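Local atomic coordinates of membrane lipoprotein family protein (Aeropyrum pernix, PDB entry 4PEV), a protein that binds adenosine and probably serves as the solute-binding lipoprotein of an ABC transporter of the BMP (PnrA-like) family. Residues 105-109 and 133-138; 185-189 and 220-224; 157-162 and 326-332; 339-344 and 358-362. All blocks are in the same frame, centred on the assembly; numbering follows the deposited sequence.

Contact 1 (105-109 and 133-138); sequences AASRS and YPEQKY
This contact belongs to the parallel alpha/beta lobe that carries strand 137-141, in a type I periplasmic-binding-protein fold. Here residues 105-108 of helix 99-108 pack against the turn that leads into that strand. Residues 133-136 form a type I beta turn, closed by Gln136 N to Tyr133 O at 2.9 Å. The backbones come nearest at Ser107 and Gln136, with CA atoms 6.4 Å apart. Ser107 and Tyr133 bury the most surface, and both point their CA-CB bonds toward the other segment. Tyr133 adopts chi1 m with chi2 near -87°. This turns one ring face to Ser107 and Arg108. Ser107 CB sits over that face in a CH-pi contact, 3.7 Å from the ring centroid and 17° off the normal. Arg108 N lies over the same face, 3.7 Å from Tyr133 CE1. Gln136 adds a looser contact, its CG 4.1 Å from Ser107 CB. Ile115 of strand 114-118 touches both Ser107 and Gln136. Ser107 has chi1 m, and its OG is also hydrogen-bonded to Leu103 O within the helix. The same oxygen accepts a hydrogen bond from Tyr138, with Tyr138 OH to Ser107 OG at 2.8 Å.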
loop_
_atom_site.group_PDB
_atom_site.type_symbol
_atom_site.label_atom_id
_atom_site.label_comp_id
_atom_site.label_asym_id
_atom_site.label_seq_id
_atom_site.Cartn_x
_atom_site.Cartn_y
_atom_site.Cartn_z
ATOM N N ALA C 105 5.212 11.715 -25.911
ATOM C CA ALA C 105 4.174 12.340 -26.733
ATOM C C ALA C 105 3.251 13.259 -25.948
ATOM O O ALA C 105 2.799 14.263 -26.478
ATOM C CB ALA C 105 3.349 11.269 -27.442
ATOM N N ALA C 106 2.956 12.908 -24.703
ATOM C CA ALA C 106 2.131 13.758 -23.860
ATOM C C ALA C 106 2.860 15.039 -23.445
ATOM O O ALA C 106 2.242 16.098 -23.287
ATOM C CB ALA C 106 1.674 12.983 -22.635
ATOM N N SER C 107 4.170 14.935 -23.249
ATOM C CA SER C 107 4.988 16.089 -22.921
ATOM C C SER C 107 5.099 16.992 -24.156
ATOM O O SER C 107 4.891 18.209 -24.090
ATOM C CB SER C 107 6.378 15.625 -22.483
ATOM O OG SER C 107 6.294 14.617 -21.484
ATOM N N ARG C 108 5.418 16.358 -25.277
ATOM C CA ARG C 108 5.389 16.960 -26.612
ATOM C C ARG C 108 4.090 17.728 -26.937
ATOM O O ARG C 108 4.126 18.695 -27.683
ATOM C CB ARG C 108 5.583 15.827 -27.643
ATOM C CG ARG C 108 5.809 16.253 -29.077
ATOM C CD ARG C 108 7.224 16.754 -29.275
ATOM N NE ARG C 108 7.311 17.720 -30.372
ATOM C CZ ARG C 108 8.426 18.361 -30.719
ATOM N NH1 ARG C 108 9.570 18.142 -30.059
ATOM N NH2 ARG C 108 8.402 19.223 -31.732
ATOM N N SER C 109 2.950 17.294 -26.399
ATOM C CA SER C 109 1.652 17.847 -26.794
ATOM C C SER C 109 1.352 19.247 -26.250
ATOM O O SER C 109 0.440 19.930 -26.733
ATOM C CB SER C 109 0.527 16.898 -26.376
ATOM O OG SER C 109 0.283 16.935 -24.974
ATOM N N TYR C 133 12.162 17.851 -21.839
ATOM C CA TYR C 133 11.069 18.852 -21.788
ATOM C C TYR C 133 11.120 19.629 -20.485
ATOM O O TYR C 133 10.256 19.466 -19.634
ATOM C CB TYR C 133 9.702 18.180 -21.923
ATOM C CG TYR C 133 9.567 17.322 -23.153
ATOM C CD1 TYR C 133 9.165 17.867 -24.352
ATOM C CD2 TYR C 133 9.834 15.969 -23.107
ATOM C CE1 TYR C 133 9.042 17.095 -25.482
ATOM C CE2 TYR C 133 9.713 15.182 -24.231
ATOM C CZ TYR C 133 9.313 15.755 -25.414
ATOM O OH TYR C 133 9.185 14.999 -26.542
ATOM N N PRO C 134 12.134 20.488 -20.321
ATOM C CA PRO C 134 12.392 21.024 -18.978
ATOM C C PRO C 134 11.292 21.955 -18.447
ATOM O O PRO C 134 11.262 22.235 -17.242
ATOM C CB PRO C 134 13.728 21.783 -19.134
ATOM C CG PRO C 134 14.221 21.494 -20.512
ATOM C CD PRO C 134 13.054 21.042 -21.327
ATOM N N GLU C 135 10.420 22.427 -19.336
ATOM C CA GLU C 135 9.316 23.301 -18.961
ATOM C C GLU C 135 7.998 22.535 -18.729
ATOM O O GLU C 135 6.993 23.118 -18.332
ATOM C CB GLU C 135 9.157 24.392 -20.025
ATOM C CG GLU C 135 10.316 25.394 -20.032
ATOM C CD GLU C 135 10.166 26.499 -21.085
ATOM O OE1 GLU C 135 9.058 26.672 -21.658
ATOM O OE2 GLU C 135 11.171 27.207 -21.346
ATOM N N GLN C 136 8.017 21.229 -18.968
ATOM C CA GLN C 136 6.911 20.348 -18.610
ATOM C C GLN C 136 7.100 19.923 -17.170
ATOM O O GLN C 136 8.149 19.361 -16.851
ATOM C CB GLN C 136 6.906 19.092 -19.501
ATOM C CG GLN C 136 5.827 18.072 -19.193
ATOM C CD GLN C 136 4.449 18.686 -19.264
ATOM O OE1 GLN C 136 4.066 19.208 -20.299
ATOM N NE2 GLN C 136 3.707 18.650 -18.159
ATOM N N LYS C 137 6.086 20.163 -16.327
ATOM C CA LYS C 137 6.103 19.717 -14.929
ATOM C C LYS C 137 5.546 18.310 -14.777
ATOM O O LYS C 137 4.548 17.968 -15.402
ATOM C CB LYS C 137 5.280 20.632 -14.043
ATOM C CG LYS C 137 5.446 22.097 -14.347
ATOM C CD LYS C 137 5.089 22.945 -13.137
ATOM C CE LYS C 137 4.709 24.360 -13.547
ATOM N NZ LYS C 137 3.424 24.379 -14.308
ATOM N N TYR C 138 6.193 17.526 -13.907
ATOM C CA TYR C 138 5.847 16.130 -13.644
ATOM C C TYR C 138 5.720 15.884 -12.154
ATOM O O TYR C 138 6.505 16.412 -11.381
ATOM C CB TYR C 138 6.948 15.215 -14.144
ATOM C CG TYR C 138 7.250 15.313 -15.619
ATOM C CD1 TYR C 138 6.524 14.587 -16.545
ATOM C CD2 TYR C 138 8.288 16.107 -16.086
ATOM C CE1 TYR C 138 6.806 14.666 -17.887
ATOM C CE2 TYR C 138 8.590 16.181 -17.427
ATOM C CZ TYR C 138 7.843 15.464 -18.318
ATOM O OH TYR C 138 8.129 15.537 -19.652
#

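Contact 2 (185-189 and 220-224); sequences AKAGA and VEMVW
Strands 186-189 and 222-224 run side by side and parallel. Their axes approach to 4.6 Å and their directions differ by 17°. The register pairs Ala187 with Met222, Gly188 with Val223 and Ala189 with Trp224, with CA-CA distances of 4.7, 4.7 and 4.9 Å. Both backbones are extended. Three backbone hydrogen bonds join them. Ala187 N donates to Glu221 O at 3.0 Å. Ala187 O accepts from Val223 N at 3.2 Å. Ala189 N donates to Val223 O at 3.0 Å. Two CA-H...O contacts supplement these bonds: Met222 CA to Ala187 O at 3.5 Å and Gly188 CA to Val223 O at 3.2 Å. Gly188 and Lys186 turn their backbone polar groups to the other neighbour, strand 248-254, where Gly188 bonds with Tyr252. The extended Lys186 side chain (chi1 m) brings NZ 3.4 Å from Glu221 OE1, a salt bridge whose hydrogen bond is weak. Lys186 NZ has a second weak bond to Gln246 O. Ala187, Met222, Ala189 and Trp224 face one side of the sheet. Ala187 CB lies 4.1 Å from Met222 CG, a selenomethionine. Ala189 CB lies 3.4 Å from Trp224 CE3. The Trp224 ring also stacks on His202 of helix 196-214. That helix links the two strands, giving the beta-alpha-beta crossover unit typical of the alpha/beta lobes of periplasmic binding proteins.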
loop_
_atom_site.group_PDB
_atom_site.type_symbol
_atom_site.label_atom_id
_atom_site.label_comp_id
_atom_site.label_asym_id
_atom_site.label_seq_id
_atom_site.Cartn_x
_atom_site.Cartn_y
_atom_site.Cartn_z
ATOM N N ALA C 185 -0.578 -21.313 12.931
ATOM C CA ALA C 185 -1.060 -20.222 12.092
ATOM C C ALA C 185 0.074 -19.278 11.816
ATOM O O ALA C 185 0.598 -18.671 12.740
ATOM C CB ALA C 185 -2.170 -19.458 12.793
ATOM N N LYS C 186 0.430 -19.126 10.542
ATOM C CA LYS C 186 1.466 -18.176 10.147
ATOM C C LYS C 186 0.910 -16.860 9.598
ATOM O O LYS C 186 -0.249 -16.778 9.177
ATOM C CB LYS C 186 2.376 -18.804 9.114
ATOM C CG LYS C 186 2.902 -20.150 9.547
ATOM C CD LYS C 186 3.821 -20.718 8.493
ATOM C CE LYS C 186 4.000 -22.202 8.689
ATOM N NZ LYS C 186 4.903 -22.710 7.632
ATOM N N ALA C 187 1.752 -15.831 9.633
ATOM C CA ALA C 187 1.466 -14.572 8.969
ATOM C C ALA C 187 1.924 -14.708 7.526
ATOM O O ALA C 187 2.684 -15.611 7.196
ATOM C CB ALA C 187 2.185 -13.422 9.654
ATOM N N GLY C 188 1.447 -13.831 6.659
ATOM C CA GLY C 188 1.730 -13.977 5.248
ATOM C C GLY C 188 1.515 -12.701 4.491
ATOM O O GLY C 188 0.998 -11.728 5.035
ATOM N N ALA C 189 1.935 -12.712 3.233
ATOM C CA ALA C 189 1.681 -11.601 2.330
ATOM C C ALA C 189 1.732 -12.095 0.912
ATOM O O ALA C 189 2.625 -12.859 0.565
ATOM C CB ALA C 189 2.708 -10.501 2.521
ATOM N N VAL C 220 6.244 -16.763 15.669
ATOM C CA VAL C 220 5.303 -16.707 14.557
ATOM C C VAL C 220 6.093 -16.581 13.272
ATOM O O VAL C 220 6.887 -15.657 13.127
ATOM C CB VAL C 220 4.354 -15.485 14.654
ATOM C CG1 VAL C 220 3.524 -15.340 13.384
ATOM C CG2 VAL C 220 3.449 -15.568 15.882
ATOM N N GLU C 221 5.863 -17.491 12.334
ATOM C CA GLU C 221 6.558 -17.461 11.049
ATOM C C GLU C 221 5.840 -16.591 10.029
ATOM O O GLU C 221 4.646 -16.345 10.162
ATOM C CB GLU C 221 6.698 -18.863 10.514
ATOM C CG GLU C 221 7.521 -19.721 11.441
ATOM C CD GLU C 221 7.847 -21.073 10.848
ATOM O OE1 GLU C 221 7.180 -21.496 9.870
ATOM O OE2 GLU C 221 8.778 -21.717 11.375
HETATM N N MSE C 222 6.582 -16.121 9.025
HETATM C CA MSE C 222 6.034 -15.235 7.998
HETATM C C MSE C 222 6.464 -15.682 6.627
HETATM O O MSE C 222 7.632 -15.955 6.384
HETATM C CB MSE C 222 6.450 -13.783 8.215
HETATM C CG MSE C 222 5.550 -12.817 7.429
HETATM SE SE MSE C 222 6.219 -12.371 5.604
HETATM C CE MSE C 222 7.684 -11.160 6.133
ATOM N N VAL C 223 5.500 -15.751 5.718
ATOM C CA VAL C 223 5.737 -16.202 4.358
ATOM C C VAL C 223 5.341 -15.101 3.405
ATOM O O VAL C 223 4.186 -14.667 3.377
ATOM C CB VAL C 223 4.922 -17.456 4.032
ATOM C CG1 VAL C 223 5.100 -17.852 2.563
ATOM C CG2 VAL C 223 5.329 -18.580 4.988
ATOM N N TRP C 224 6.316 -14.659 2.624
ATOM C CA TRP C 224 6.140 -13.571 1.689
ATOM C C TRP C 224 6.300 -14.112 0.285
ATOM O O TRP C 224 7.327 -14.693 -0.030
ATOM C CB TRP C 224 7.190 -12.521 1.959
ATOM C CG TRP C 224 7.139 -11.381 1.051
ATOM C CD1 TRP C 224 7.622 -11.323 -0.220
ATOM C CD2 TRP C 224 6.594 -10.098 1.336
ATOM N NE1 TRP C 224 7.425 -10.071 -0.742
ATOM C CE2 TRP C 224 6.790 -9.298 0.191
ATOM C CE3 TRP C 224 5.953 -9.546 2.448
ATOM C CZ2 TRP C 224 6.363 -7.972 0.119
ATOM C CZ3 TRP C 224 5.536 -8.228 2.380
ATOM C CH2 TRP C 224 5.746 -7.453 1.219
#

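Contact 3 (157-162 and 326-332); sequences FREQEV and LKEGGLG
Arg158, Glu161 and Glu328 form a salt-bridge network. Arg158 NE meets Glu161 OE2 at 2.6 Å. Arg158 NH2 bonds Glu328 OE1 at 3.0 Å and, weakly, Glu328 OE2 at 3.3 Å. Glu328 OE1 also accepts from Gly325 N. The other Glu161 oxygen, OE1, accepts from Leu326 N at 3.0 Å. Glu161 stands in the first turn of helix 159-181, with chi1 m and chi2 t. The CA-CB bond of Glu159 points away from 326-332, and its carboxylate forms a salt bridge with Lys299. These segments occupy the hinge region between the two lobes of the type I periplasmic-binding-protein fold. Strand 152-157 of one sheet runs into the helix here, and the chain passes from strand 320-324 to strand 331-333 of the other sheet. Leu331 (chi1 m, chi2 t) is buried most. Its CD2 touches Phe157 CD2 at 3.5 Å, its CD1 lies 3.0 Å from Arg158 O, and its CB is 3.8 Å from Val162 CB. Val162 CG2 reaches Gly332 O at 3.2 Å.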
loop_
_atom_site.group_PDB
_atom_site.type_symbol
_atom_site.label_atom_id
_atom_site.label_comp_id
_atom_site.label_asym_id
_atom_site.label_seq_id
_atom_site.Cartn_x
_atom_site.Cartn_y
_atom_site.Cartn_z
ATOM N N PHE C 157 7.095 7.203 -0.237
ATOM C CA PHE C 157 6.599 6.845 1.086
ATOM C C PHE C 157 7.631 6.008 1.816
ATOM O O PHE C 157 8.511 5.408 1.202
ATOM C CB PHE C 157 5.274 6.099 0.992
ATOM C CG PHE C 157 4.151 6.926 0.427
ATOM C CD1 PHE C 157 3.979 7.040 -0.946
ATOM C CD2 PHE C 157 3.264 7.570 1.261
ATOM C CE1 PHE C 157 2.947 7.797 -1.470
ATOM C CE2 PHE C 157 2.226 8.330 0.748
ATOM C CZ PHE C 157 2.066 8.442 -0.620
ATOM N N ARG C 158 7.532 5.995 3.136
ATOM C CA ARG C 158 8.396 5.165 3.957
ATOM C C ARG C 158 7.561 3.971 4.427
ATOM O O ARG C 158 7.076 3.941 5.563
ATOM C CB ARG C 158 8.954 5.990 5.124
ATOM C CG ARG C 158 9.817 7.181 4.702
ATOM C CD ARG C 158 10.489 7.849 5.904
ATOM N NE ARG C 158 9.510 8.444 6.817
ATOM C CZ ARG C 158 8.936 9.636 6.648
ATOM N NH1 ARG C 158 9.254 10.408 5.606
ATOM N NH2 ARG C 158 8.035 10.067 7.531
ATOM N N GLU C 159 7.395 2.999 3.527
ATOM C CA GLU C 159 6.483 1.870 3.721
ATOM C C GLU C 159 6.874 0.972 4.877
ATOM O O GLU C 159 6.029 0.293 5.448
ATOM C CB GLU C 159 6.405 1.007 2.461
ATOM C CG GLU C 159 5.599 1.600 1.322
ATOM C CD GLU C 159 6.380 2.560 0.441
ATOM O OE1 GLU C 159 7.587 2.781 0.671
ATOM O OE2 GLU C 159 5.772 3.096 -0.507
ATOM N N GLN C 160 8.154 0.947 5.215
ATOM C CA GLN C 160 8.612 0.203 6.381
ATOM C C GLN C 160 7.787 0.599 7.612
ATOM O O GLN C 160 7.420 -0.246 8.449
ATOM C CB GLN C 160 10.101 0.459 6.654
ATOM C CG GLN C 160 11.030 0.256 5.457
ATOM C CD GLN C 160 11.537 1.561 4.842
ATOM O OE1 GLN C 160 10.781 2.509 4.619
ATOM N NE2 GLN C 160 12.829 1.607 4.566
ATOM N N GLU C 161 7.480 1.888 7.703
ATOM C CA GLU C 161 6.873 2.427 8.896
ATOM C C GLU C 161 5.511 1.778 9.120
ATOM O O GLU C 161 5.292 1.158 10.168
ATOM C CB GLU C 161 6.800 3.964 8.831
ATOM C CG GLU C 161 8.181 4.631 8.745
ATOM C CD GLU C 161 8.175 6.156 8.896
ATOM O OE1 GLU C 161 7.118 6.772 9.150
ATOM O OE2 GLU C 161 9.263 6.754 8.757
ATOM N N VAL C 162 4.620 1.865 8.130
ATOM C CA VAL C 162 3.267 1.290 8.262
ATOM C C VAL C 162 3.231 -0.263 8.239
ATOM O O VAL C 162 2.473 -0.874 8.989
ATOM C CB VAL C 162 2.293 1.888 7.216
ATOM C CG1 VAL C 162 2.524 1.301 5.826
ATOM C CG2 VAL C 162 0.850 1.678 7.640
ATOM N N LEU C 326 4.370 8.031 8.848
ATOM C CA LEU C 326 3.421 8.207 9.954
ATOM C C LEU C 326 3.404 9.644 10.418
ATOM O O LEU C 326 2.347 10.199 10.597
ATOM C CB LEU C 326 3.757 7.297 11.136
ATOM C CG LEU C 326 3.871 5.797 10.838
ATOM C CD1 LEU C 326 4.524 5.035 11.989
ATOM C CD2 LEU C 326 2.501 5.210 10.503
ATOM N N LYS C 327 4.575 10.252 10.578
ATOM C CA LYS C 327 4.647 11.612 11.088
ATOM C C LYS C 327 3.737 12.600 10.338
ATOM O O LYS C 327 3.113 13.444 10.961
ATOM C CB LYS C 327 6.096 12.136 11.111
ATOM C CG LYS C 327 6.286 13.316 12.067
ATOM C CD LYS C 327 7.496 14.176 11.736
ATOM C CE LYS C 327 8.764 13.651 12.404
ATOM N NZ LYS C 327 9.958 14.471 12.056
ATOM N N GLU C 328 3.650 12.489 9.015
ATOM C CA GLU C 328 2.927 13.485 8.203
ATOM C C GLU C 328 1.458 13.153 7.955
ATOM O O GLU C 328 0.748 13.966 7.394
ATOM C CB GLU C 328 3.614 13.685 6.851
ATOM C CG GLU C 328 5.063 14.144 6.949
ATOM C CD GLU C 328 6.067 13.011 7.142
ATOM O OE1 GLU C 328 5.673 11.848 7.370
ATOM O OE2 GLU C 328 7.280 13.283 7.074
ATOM N N GLY C 329 1.010 11.970 8.366
ATOM C CA GLY C 329 -0.306 11.462 7.995
ATOM C C GLY C 329 -0.288 10.679 6.693
ATOM O O GLY C 329 -1.325 10.187 6.249
ATOM N N GLY C 330 0.883 10.551 6.078
ATOM C CA GLY C 330 0.999 9.921 4.758
ATOM C C GLY C 330 0.750 8.423 4.790
ATOM O O GLY C 330 0.322 7.827 3.800
ATOM N N LEU C 331 1.039 7.821 5.938
ATOM C CA LEU C 331 0.750 6.411 6.195
ATOM C C LEU C 331 -0.038 6.293 7.497
ATOM O O LEU C 331 0.033 7.166 8.350
ATOM C CB LEU C 331 2.055 5.616 6.286
ATOM C CG LEU C 331 3.007 5.790 5.105
ATOM C CD1 LEU C 331 4.294 5.033 5.375
ATOM C CD2 LEU C 331 2.369 5.322 3.798
ATOM N N GLY C 332 -0.800 5.221 7.643
ATOM C CA GLY C 332 -1.567 5.009 8.855
ATOM C C GLY C 332 -2.257 3.669 8.847
ATOM O O GLY C 332 -2.083 2.891 7.909
#

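Contact 4 (339-344 and 358-362); sequences IRYFAE and PEKVV
This is a helix-helix contact between neighbouring helices 336-348 and 358-372, away from the adenosine-binding residues. The two short segments run roughly antiparallel, with a crossing angle of 142° and axes 8.6 Å apart at closest approach. The backbones come nearest at Ala343 and Pro358, where CA atoms are 4.8 Å apart. The small Ala343 side chain permits this, its CB only 3.7 Å from Pro358 CA and 3.9 Å from Pro358 CB. Pro358 is the first residue of its helix, and its CG lies 3.9 Å from Glu344 N. Together the two helices and the loop between them make an alpha-alpha hairpin that follows edge strand 331-333 of the mixed sheet. From Ala343, the apolar seam runs one turn back to Ile339. Ile339 CG2 packs on Val361 CG1 at 3.8 Å and on Val362 CG2 at 3.9 Å. Arg340 lies at the border of the interface. Its CB is 3.8 Å from Val362 CG2, and its CG is 3.9 Å from Pro358 CB. With chi1 and chi2 both t and chi3 near 13°, its end reaches Glu359. Arg340 NH1 and Glu359 OE1 form a salt bridge at 2.6 Å, although its hydrogen bond is weak.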
loop_
_atom_site.group_PDB
_atom_site.type_symbol
_atom_site.label_atom_id
_atom_site.label_comp_id
_atom_site.label_asym_id
_atom_site.label_seq_id
_atom_site.Cartn_x
_atom_site.Cartn_y
_atom_site.Cartn_z
ATOM N N ILE C 339 -12.784 3.827 7.732
ATOM C CA ILE C 339 -13.505 2.629 7.317
ATOM C C ILE C 339 -14.872 2.971 6.748
ATOM O O ILE C 339 -15.263 2.441 5.705
ATOM C CB ILE C 339 -13.689 1.645 8.494
ATOM C CG1 ILE C 339 -12.351 1.024 8.865
ATOM C CG2 ILE C 339 -14.653 0.518 8.142
ATOM C CD1 ILE C 339 -12.351 0.340 10.210
ATOM N N ARG C 340 -15.587 3.854 7.443
ATOM C CA ARG C 340 -16.923 4.249 7.022
ATOM C C ARG C 340 -16.840 5.102 5.754
ATOM O O ARG C 340 -17.679 4.977 4.880
ATOM C CB ARG C 340 -17.653 5.002 8.146
ATOM C CG ARG C 340 -19.134 5.266 7.859
ATOM C CD ARG C 340 -19.885 5.930 9.017
ATOM N NE ARG C 340 -18.995 6.457 10.062
ATOM C CZ ARG C 340 -18.885 5.979 11.309
ATOM N NH1 ARG C 340 -19.625 4.947 11.720
ATOM N NH2 ARG C 340 -18.031 6.546 12.169
ATOM N N TYR C 341 -15.821 5.945 5.642
ATOM C CA TYR C 341 -15.672 6.813 4.469
ATOM C C TYR C 341 -15.572 6.055 3.147
ATOM O O TYR C 341 -16.220 6.416 2.152
ATOM C CB TYR C 341 -14.437 7.678 4.638
ATOM C CG TYR C 341 -14.043 8.470 3.424
ATOM C CD1 TYR C 341 -14.687 9.663 3.105
ATOM C CD2 TYR C 341 -12.986 8.056 2.622
ATOM C CE1 TYR C 341 -14.300 10.411 2.001
ATOM C CE2 TYR C 341 -12.585 8.794 1.527
ATOM C CZ TYR C 341 -13.244 9.966 1.214
ATOM O OH TYR C 341 -12.833 10.689 0.118
ATOM N N PHE C 342 -14.747 5.009 3.145
ATOM C CA PHE C 342 -14.556 4.194 1.950
ATOM C C PHE C 342 -15.721 3.296 1.746
ATOM O O PHE C 342 -16.038 2.961 0.620
ATOM C CB PHE C 342 -13.270 3.386 2.029
ATOM C CG PHE C 342 -12.062 4.218 1.809
ATOM C CD1 PHE C 342 -11.732 4.627 0.534
ATOM C CD2 PHE C 342 -11.299 4.649 2.880
ATOM C CE1 PHE C 342 -10.636 5.435 0.322
ATOM C CE2 PHE C 342 -10.192 5.452 2.683
ATOM C CZ PHE C 342 -9.858 5.846 1.397
ATOM N N ALA C 343 -16.367 2.905 2.834
ATOM C CA ALA C 343 -17.607 2.144 2.745
ATOM C C ALA C 343 -18.725 2.988 2.112
ATOM O O ALA C 343 -19.491 2.476 1.298
ATOM C CB ALA C 343 -18.012 1.626 4.120
ATOM N N GLU C 344 -18.806 4.269 2.479
ATOM C CA GLU C 344 -19.719 5.234 1.838
ATOM C C GLU C 344 -19.433 5.316 0.335
ATOM O O GLU C 344 -20.343 5.230 -0.477
ATOM C CB GLU C 344 -19.596 6.639 2.475
ATOM C CG GLU C 344 -20.181 6.749 3.896
ATOM C CD GLU C 344 -19.711 7.970 4.715
ATOM O OE1 GLU C 344 -19.101 8.911 4.147
ATOM O OE2 GLU C 344 -19.976 7.996 5.949
ATOM N N PRO C 358 -22.532 1.156 5.216
ATOM C CA PRO C 358 -21.319 1.703 5.833
ATOM C C PRO C 358 -21.302 1.564 7.343
ATOM O O PRO C 358 -20.271 1.208 7.905
ATOM C CB PRO C 358 -21.359 3.184 5.459
ATOM C CG PRO C 358 -22.166 3.247 4.222
ATOM C CD PRO C 358 -23.115 2.081 4.230
ATOM N N GLU C 359 -22.433 1.843 7.994
ATOM C CA GLU C 359 -22.517 1.697 9.445
ATOM C C GLU C 359 -22.345 0.218 9.894
ATOM O O GLU C 359 -21.602 -0.073 10.852
ATOM C CB GLU C 359 -23.821 2.317 9.974
ATOM C CG GLU C 359 -23.942 2.370 11.503
ATOM C CD GLU C 359 -22.643 2.758 12.203
ATOM O OE1 GLU C 359 -21.889 3.597 11.646
ATOM O OE2 GLU C 359 -22.366 2.218 13.307
ATOM N N LYS C 360 -22.997 -0.708 9.188
ATOM C CA LYS C 360 -22.852 -2.129 9.499
ATOM C C LYS C 360 -21.416 -2.636 9.258
ATOM O O LYS C 360 -20.929 -3.482 9.994
ATOM C CB LYS C 360 -23.900 -2.961 8.737
ATOM C CG LYS C 360 -23.949 -4.459 9.051
ATOM C CD LYS C 360 -23.886 -4.793 10.552
ATOM C CE LYS C 360 -25.229 -5.162 11.177
ATOM N NZ LYS C 360 -25.527 -6.618 11.023
ATOM N N VAL C 361 -20.725 -2.099 8.257
ATOM C CA VAL C 361 -19.332 -2.484 8.002
ATOM C C VAL C 361 -18.436 -2.151 9.189
ATOM O O VAL C 361 -17.595 -2.950 9.561
ATOM C CB VAL C 361 -18.758 -1.810 6.733
ATOM C CG1 VAL C 361 -17.229 -1.866 6.705
ATOM C CG2 VAL C 361 -19.326 -2.455 5.475
ATOM N N VAL C 362 -18.608 -0.978 9.781
ATOM C CA VAL C 362 -17.789 -0.593 10.923
ATOM C C VAL C 362 -18.081 -1.477 12.134
ATOM O O VAL C 362 -17.158 -1.962 12.790
ATOM C CB VAL C 362 -18.006 0.872 11.323
ATOM C CG1 VAL C 362 -17.134 1.240 12.517
ATOM C CG2 VAL C 362 -17.672 1.789 10.168
#

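Contacts 1 and 2 lie on opposite sides of the chain's centre, their own centres 45 Å apart. Each belongs to a different sheet of the two-lobed protein. Contact 3 lies between them, with centres 30 Å from contact 1 and 22 Å from contact 2. It is the contact closest to the ligand: the Glu159 side chain is about 5 Å from adenosine. In contact 2 the Trp224 side chain is about 8 Å from adenosine. Helix 159-181 of contact 3 leads directly to strand 186-191 of contact 2. Strand 331-333 of contact 3 is followed by helix 336-348 of contact 4, 23 Å away between centres. Contacts 1 and 4 lie away from the adenosine-binding residues. None of the four touches another.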